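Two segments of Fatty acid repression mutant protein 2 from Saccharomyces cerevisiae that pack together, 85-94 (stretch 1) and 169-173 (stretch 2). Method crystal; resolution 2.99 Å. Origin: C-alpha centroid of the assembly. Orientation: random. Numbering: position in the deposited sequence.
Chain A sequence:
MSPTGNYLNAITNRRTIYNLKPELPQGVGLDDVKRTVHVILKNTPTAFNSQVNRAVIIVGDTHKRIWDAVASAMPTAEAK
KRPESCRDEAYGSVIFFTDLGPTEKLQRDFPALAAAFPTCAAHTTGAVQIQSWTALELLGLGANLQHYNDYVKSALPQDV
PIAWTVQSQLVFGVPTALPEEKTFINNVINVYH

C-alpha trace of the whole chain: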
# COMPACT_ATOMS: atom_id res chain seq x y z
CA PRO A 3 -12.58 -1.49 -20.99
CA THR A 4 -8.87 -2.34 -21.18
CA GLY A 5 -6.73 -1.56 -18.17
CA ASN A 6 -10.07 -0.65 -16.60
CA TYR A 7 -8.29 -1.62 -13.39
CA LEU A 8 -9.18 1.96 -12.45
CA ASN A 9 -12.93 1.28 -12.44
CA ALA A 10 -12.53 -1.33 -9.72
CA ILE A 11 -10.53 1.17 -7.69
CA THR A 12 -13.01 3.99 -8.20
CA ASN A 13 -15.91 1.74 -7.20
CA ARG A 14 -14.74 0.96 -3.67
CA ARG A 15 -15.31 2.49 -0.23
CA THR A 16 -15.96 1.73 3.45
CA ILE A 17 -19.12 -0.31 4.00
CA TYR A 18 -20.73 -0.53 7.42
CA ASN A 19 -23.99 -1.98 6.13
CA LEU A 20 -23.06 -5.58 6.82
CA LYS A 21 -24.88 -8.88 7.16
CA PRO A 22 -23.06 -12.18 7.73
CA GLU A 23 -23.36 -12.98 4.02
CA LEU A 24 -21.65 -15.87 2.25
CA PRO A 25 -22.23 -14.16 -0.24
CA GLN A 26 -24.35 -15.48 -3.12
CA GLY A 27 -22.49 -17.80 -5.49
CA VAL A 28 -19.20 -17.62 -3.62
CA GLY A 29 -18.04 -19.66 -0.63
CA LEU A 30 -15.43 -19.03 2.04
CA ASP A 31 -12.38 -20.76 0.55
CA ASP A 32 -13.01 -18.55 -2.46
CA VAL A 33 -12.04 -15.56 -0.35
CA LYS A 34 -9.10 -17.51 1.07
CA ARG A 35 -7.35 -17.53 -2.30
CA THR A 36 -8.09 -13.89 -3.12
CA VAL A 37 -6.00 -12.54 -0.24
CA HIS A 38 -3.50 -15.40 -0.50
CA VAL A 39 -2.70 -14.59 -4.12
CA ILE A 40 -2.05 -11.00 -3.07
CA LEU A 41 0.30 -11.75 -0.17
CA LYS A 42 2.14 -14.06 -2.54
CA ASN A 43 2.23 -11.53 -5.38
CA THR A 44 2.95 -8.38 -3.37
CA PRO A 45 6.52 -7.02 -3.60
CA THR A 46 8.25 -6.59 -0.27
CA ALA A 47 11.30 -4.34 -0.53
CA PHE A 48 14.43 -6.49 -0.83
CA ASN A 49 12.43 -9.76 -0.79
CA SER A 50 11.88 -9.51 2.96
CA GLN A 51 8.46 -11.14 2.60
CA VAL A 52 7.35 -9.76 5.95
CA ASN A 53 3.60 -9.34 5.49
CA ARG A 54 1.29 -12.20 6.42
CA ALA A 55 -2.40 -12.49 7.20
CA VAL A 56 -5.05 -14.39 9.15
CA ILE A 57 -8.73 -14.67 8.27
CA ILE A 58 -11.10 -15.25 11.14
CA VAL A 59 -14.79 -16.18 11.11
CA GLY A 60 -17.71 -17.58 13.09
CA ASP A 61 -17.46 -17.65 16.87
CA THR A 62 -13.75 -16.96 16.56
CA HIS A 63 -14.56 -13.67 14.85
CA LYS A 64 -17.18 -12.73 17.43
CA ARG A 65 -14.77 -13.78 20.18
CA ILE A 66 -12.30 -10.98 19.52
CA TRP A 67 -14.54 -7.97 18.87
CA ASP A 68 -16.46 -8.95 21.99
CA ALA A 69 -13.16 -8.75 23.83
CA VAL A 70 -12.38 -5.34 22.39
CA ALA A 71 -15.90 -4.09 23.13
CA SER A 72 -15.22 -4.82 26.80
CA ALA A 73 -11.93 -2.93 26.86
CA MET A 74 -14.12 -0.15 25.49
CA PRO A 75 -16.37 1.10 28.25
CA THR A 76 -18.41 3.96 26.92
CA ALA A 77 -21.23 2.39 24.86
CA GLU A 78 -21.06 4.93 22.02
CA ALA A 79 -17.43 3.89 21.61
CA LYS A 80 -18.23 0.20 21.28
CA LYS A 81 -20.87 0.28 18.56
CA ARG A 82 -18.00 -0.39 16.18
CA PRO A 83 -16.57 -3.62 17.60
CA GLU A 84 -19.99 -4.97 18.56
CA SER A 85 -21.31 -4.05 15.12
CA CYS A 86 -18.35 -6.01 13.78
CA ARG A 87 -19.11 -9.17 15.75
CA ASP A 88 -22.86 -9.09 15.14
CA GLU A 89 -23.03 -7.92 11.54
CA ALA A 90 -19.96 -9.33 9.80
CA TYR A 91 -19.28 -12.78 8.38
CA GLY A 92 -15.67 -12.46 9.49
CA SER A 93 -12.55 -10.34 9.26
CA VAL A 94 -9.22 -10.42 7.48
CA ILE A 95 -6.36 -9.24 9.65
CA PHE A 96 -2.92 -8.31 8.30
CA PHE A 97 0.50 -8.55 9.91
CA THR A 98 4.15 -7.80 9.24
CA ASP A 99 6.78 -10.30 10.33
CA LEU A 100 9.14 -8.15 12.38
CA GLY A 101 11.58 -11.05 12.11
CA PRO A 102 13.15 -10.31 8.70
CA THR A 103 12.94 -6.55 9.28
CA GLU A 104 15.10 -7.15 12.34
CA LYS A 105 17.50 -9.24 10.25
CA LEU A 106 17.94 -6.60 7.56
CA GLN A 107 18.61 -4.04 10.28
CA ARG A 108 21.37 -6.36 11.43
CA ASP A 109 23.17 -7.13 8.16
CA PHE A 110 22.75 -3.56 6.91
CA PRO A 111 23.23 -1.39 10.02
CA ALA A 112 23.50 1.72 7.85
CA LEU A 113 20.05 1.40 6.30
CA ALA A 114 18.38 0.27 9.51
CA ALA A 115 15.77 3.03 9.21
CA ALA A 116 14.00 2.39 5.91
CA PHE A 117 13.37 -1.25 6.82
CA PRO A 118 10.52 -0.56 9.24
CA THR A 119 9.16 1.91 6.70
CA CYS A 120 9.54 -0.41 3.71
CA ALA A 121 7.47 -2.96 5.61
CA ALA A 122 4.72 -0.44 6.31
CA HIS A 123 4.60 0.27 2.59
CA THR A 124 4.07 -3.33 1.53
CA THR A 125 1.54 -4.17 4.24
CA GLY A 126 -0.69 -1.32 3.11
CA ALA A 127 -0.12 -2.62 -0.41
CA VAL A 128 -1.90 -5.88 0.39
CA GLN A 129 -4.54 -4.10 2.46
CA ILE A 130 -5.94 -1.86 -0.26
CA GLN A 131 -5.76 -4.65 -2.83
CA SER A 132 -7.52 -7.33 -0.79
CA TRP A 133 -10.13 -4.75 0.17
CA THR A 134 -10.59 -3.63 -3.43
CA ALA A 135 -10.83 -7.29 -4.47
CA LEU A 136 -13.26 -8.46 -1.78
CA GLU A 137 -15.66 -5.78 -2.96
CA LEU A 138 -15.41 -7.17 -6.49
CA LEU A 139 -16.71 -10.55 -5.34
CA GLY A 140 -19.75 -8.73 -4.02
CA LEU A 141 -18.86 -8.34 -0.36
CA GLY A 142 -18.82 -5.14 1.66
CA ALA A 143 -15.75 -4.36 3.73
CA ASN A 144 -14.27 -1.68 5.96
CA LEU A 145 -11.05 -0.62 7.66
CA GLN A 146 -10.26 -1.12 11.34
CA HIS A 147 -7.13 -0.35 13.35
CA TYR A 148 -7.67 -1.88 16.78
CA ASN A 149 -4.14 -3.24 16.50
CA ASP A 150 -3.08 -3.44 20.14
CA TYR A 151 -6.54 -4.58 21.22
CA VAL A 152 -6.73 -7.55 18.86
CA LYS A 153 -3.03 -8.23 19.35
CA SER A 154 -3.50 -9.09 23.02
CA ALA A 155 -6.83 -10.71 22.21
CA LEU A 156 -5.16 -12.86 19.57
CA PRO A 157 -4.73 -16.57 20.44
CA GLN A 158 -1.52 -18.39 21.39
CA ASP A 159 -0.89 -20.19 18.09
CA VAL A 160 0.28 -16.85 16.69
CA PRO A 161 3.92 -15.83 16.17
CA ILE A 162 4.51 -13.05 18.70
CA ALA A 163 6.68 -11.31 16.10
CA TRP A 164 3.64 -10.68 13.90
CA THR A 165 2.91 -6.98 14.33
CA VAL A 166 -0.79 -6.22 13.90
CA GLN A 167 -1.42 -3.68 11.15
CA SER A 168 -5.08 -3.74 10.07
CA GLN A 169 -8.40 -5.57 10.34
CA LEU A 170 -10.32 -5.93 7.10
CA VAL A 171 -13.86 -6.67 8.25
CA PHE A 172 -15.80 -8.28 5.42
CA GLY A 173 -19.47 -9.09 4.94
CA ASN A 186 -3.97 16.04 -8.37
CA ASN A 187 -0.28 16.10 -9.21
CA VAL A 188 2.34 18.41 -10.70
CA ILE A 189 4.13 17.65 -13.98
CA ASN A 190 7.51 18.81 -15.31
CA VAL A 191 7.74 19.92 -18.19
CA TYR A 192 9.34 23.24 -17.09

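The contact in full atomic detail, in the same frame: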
# COMPACT_ATOMS: atom_id res chain seq x y z
N SER A 85 -20.67 -4.03 16.42
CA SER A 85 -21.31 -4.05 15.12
C SER A 85 -20.39 -4.73 14.11
O SER A 85 -20.69 -4.79 12.92
CB SER A 85 -21.66 -2.64 14.66
OG SER A 85 -20.50 -1.82 14.59
N CYS A 86 -19.26 -5.23 14.60
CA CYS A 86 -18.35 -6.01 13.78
C CYS A 86 -18.48 -7.49 14.11
O CYS A 86 -18.16 -8.35 13.29
CB CYS A 86 -16.91 -5.55 13.98
SG CYS A 86 -16.43 -4.10 13.00
N ARG A 87 -18.94 -7.79 15.32
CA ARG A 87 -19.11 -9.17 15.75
C ARG A 87 -20.56 -9.62 15.71
O ARG A 87 -20.88 -10.74 16.10
CB ARG A 87 -18.53 -9.38 17.15
CG ARG A 87 -18.98 -8.36 18.18
CD ARG A 87 -19.93 -8.95 19.20
NE ARG A 87 -20.31 -7.96 20.20
CZ ARG A 87 -21.16 -8.18 21.20
NH1 ARG A 87 -21.74 -9.37 21.33
NH2 ARG A 87 -21.45 -7.22 22.06
N ASP A 88 -21.44 -8.75 15.23
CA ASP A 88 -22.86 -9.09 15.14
C ASP A 88 -23.43 -8.76 13.77
O ASP A 88 -24.63 -8.91 13.55
CB ASP A 88 -23.65 -8.36 16.23
CG ASP A 88 -23.22 -8.75 17.62
OD1 ASP A 88 -22.91 -9.94 17.85
OD2 ASP A 88 -23.19 -7.86 18.50
N GLU A 89 -22.57 -8.32 12.86
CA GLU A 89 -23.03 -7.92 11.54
C GLU A 89 -22.13 -8.43 10.43
O GLU A 89 -22.50 -8.41 9.26
CB GLU A 89 -23.15 -6.39 11.46
CG GLU A 89 -24.18 -5.81 12.41
CD GLU A 89 -24.38 -4.33 12.21
OE1 GLU A 89 -24.13 -3.84 11.09
OE2 GLU A 89 -24.79 -3.65 13.18
N ALA A 90 -20.94 -8.90 10.79
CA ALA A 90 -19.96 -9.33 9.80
C ALA A 90 -19.83 -10.85 9.74
O ALA A 90 -20.01 -11.55 10.74
CB ALA A 90 -18.62 -8.70 10.08
N TYR A 91 -19.50 -11.35 8.56
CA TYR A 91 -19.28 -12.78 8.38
C TYR A 91 -17.94 -13.16 8.99
O TYR A 91 -17.79 -14.25 9.53
CB TYR A 91 -19.30 -13.14 6.89
CG TYR A 91 -19.43 -14.62 6.61
CD1 TYR A 91 -20.67 -15.24 6.64
CD2 TYR A 91 -18.32 -15.40 6.31
CE1 TYR A 91 -20.80 -16.60 6.38
CE2 TYR A 91 -18.44 -16.75 6.06
CZ TYR A 91 -19.68 -17.35 6.09
OH TYR A 91 -19.81 -18.69 5.84
N GLY A 92 -16.99 -12.24 8.92
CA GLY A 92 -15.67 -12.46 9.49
C GLY A 92 -14.79 -11.25 9.29
O GLY A 92 -15.27 -10.16 9.00
N SER A 93 -13.48 -11.43 9.45
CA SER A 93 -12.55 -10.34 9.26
C SER A 93 -11.17 -10.83 8.85
O SER A 93 -10.65 -11.79 9.42
CB SER A 93 -12.44 -9.50 10.53
OG SER A 93 -11.70 -10.18 11.53
N VAL A 94 -10.59 -10.16 7.87
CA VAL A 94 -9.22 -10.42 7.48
C VAL A 94 -8.31 -9.48 8.25
O VAL A 94 -8.50 -8.27 8.24
CB VAL A 94 -9.00 -10.16 5.97
CG1 VAL A 94 -7.61 -10.61 5.56
CG2 VAL A 94 -10.07 -10.86 5.16
N GLN A 169 -7.34 -4.57 10.24
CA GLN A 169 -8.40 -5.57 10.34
C GLN A 169 -9.44 -5.31 9.27
O GLN A 169 -10.29 -4.44 9.41
CB GLN A 169 -9.08 -5.53 11.71
CG GLN A 169 -8.17 -5.87 12.87
CD GLN A 169 -7.44 -4.67 13.41
OE1 GLN A 169 -8.02 -3.61 13.62
NE2 GLN A 169 -6.14 -4.83 13.63
N LEU A 170 -9.38 -6.08 8.19
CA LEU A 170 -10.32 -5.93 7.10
C LEU A 170 -11.58 -6.73 7.38
O LEU A 170 -11.62 -7.94 7.18
CB LEU A 170 -9.69 -6.38 5.78
CG LEU A 170 -10.55 -6.22 4.54
CD1 LEU A 170 -10.98 -4.77 4.37
CD2 LEU A 170 -9.77 -6.69 3.32
N VAL A 171 -12.61 -6.04 7.87
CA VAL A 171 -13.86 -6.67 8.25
C VAL A 171 -14.79 -6.81 7.06
O VAL A 171 -15.30 -5.82 6.54
CB VAL A 171 -14.57 -5.85 9.34
CG1 VAL A 171 -15.90 -6.48 9.70
CG2 VAL A 171 -13.69 -5.73 10.57
N PHE A 172 -15.02 -8.04 6.62
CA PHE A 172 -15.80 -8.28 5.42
C PHE A 172 -17.17 -8.88 5.70
O PHE A 172 -17.37 -9.60 6.68
CB PHE A 172 -15.02 -9.15 4.44
CG PHE A 172 -14.71 -10.52 4.97
CD1 PHE A 172 -13.58 -10.75 5.73
CD2 PHE A 172 -15.55 -11.59 4.69
CE1 PHE A 172 -13.29 -12.00 6.22
CE2 PHE A 172 -15.26 -12.85 5.18
CZ PHE A 172 -14.13 -13.06 5.94
N GLY A 173 -18.12 -8.58 4.82
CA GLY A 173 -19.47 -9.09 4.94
C GLY A 173 -20.38 -8.50 3.87
O GLY A 173 -19.91 -8.10 2.81

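The most unusual feature of this contact is the ring of Phe 172, which lies back across the neighbouring strand over a residue that has no side chain. With chi1 near +60° (p), the ring places one face over Gly 92: the CA of Gly 92 sits 4.3 Å from the centroid of the Phe 172 ring, 25° off its normal, a CH-pi contact. Glycine suits this place because an ideal CB on Gly 92 would stand 3.1 Å from CZ of Phe 172, too tight for a methyl group. The rule is spatial: a glycine leaves room beside the backbone, and the Phe 172 ring occupies it. Phe 172 accordingly has the largest area covered by the opposite stretch, 97 Å² of its surface.

The backbones run antiparallel, though splayed, at 145° between strand directions. The pairing is tightest at Val 94 and Leu 170, where Val 94 N donates to Leu 170 O at 2.5 Å and Leu 170 N donates to Val 94 O at 2.4 Å. The second is very short. Toward Phe 172 the ladder loosens. Phe 172 N still reaches Gly 92 O at 3.2 Å, but Phe 172 O receives only weak bonds, from Gly 92 N at 3.5 Å and from Tyr 91 N at 3.3 Å.

Side chains sort by sheet face. Val 94 and Leu 170 share the face of Phe 172. Val 94 CB lies 3.8 Å from Leu 170 CB, and Val 94 CG2 packs 3.6 Å from Phe 172 CD1. Valine's branched CB gives it bulk close to the backbone, where both neighbours lie. Tyr 91 also meets the phenylalanine: Tyr 91 CD2 is 4.1 Å from Phe 172 CE2, which lies at the edge of the tyrosine ring, while the end of the tyrosine side chain leads away.

The other face gathers around Val 171. Ser 93 points to this face as well, and Ser 93 CB lies 4.0 Å from Val 171 CG2. Ser 93 CA lies 4.0 Å from Val 171 CA, and the small serine side chain lies beside the valine. The loop before the strand adds two apolar contacts, Ala 90 CB at 3.5 Å from Val 171 CG1 and Cys 86 SG at 4.0 Å from Val 171 CG2. Alanine and cysteine are compact, buried residues that pack against the valine's two methyls. Together the stretches bury 494 Å², with no salt bridge between them: backbone bonds set the register and apolar packing fills both faces.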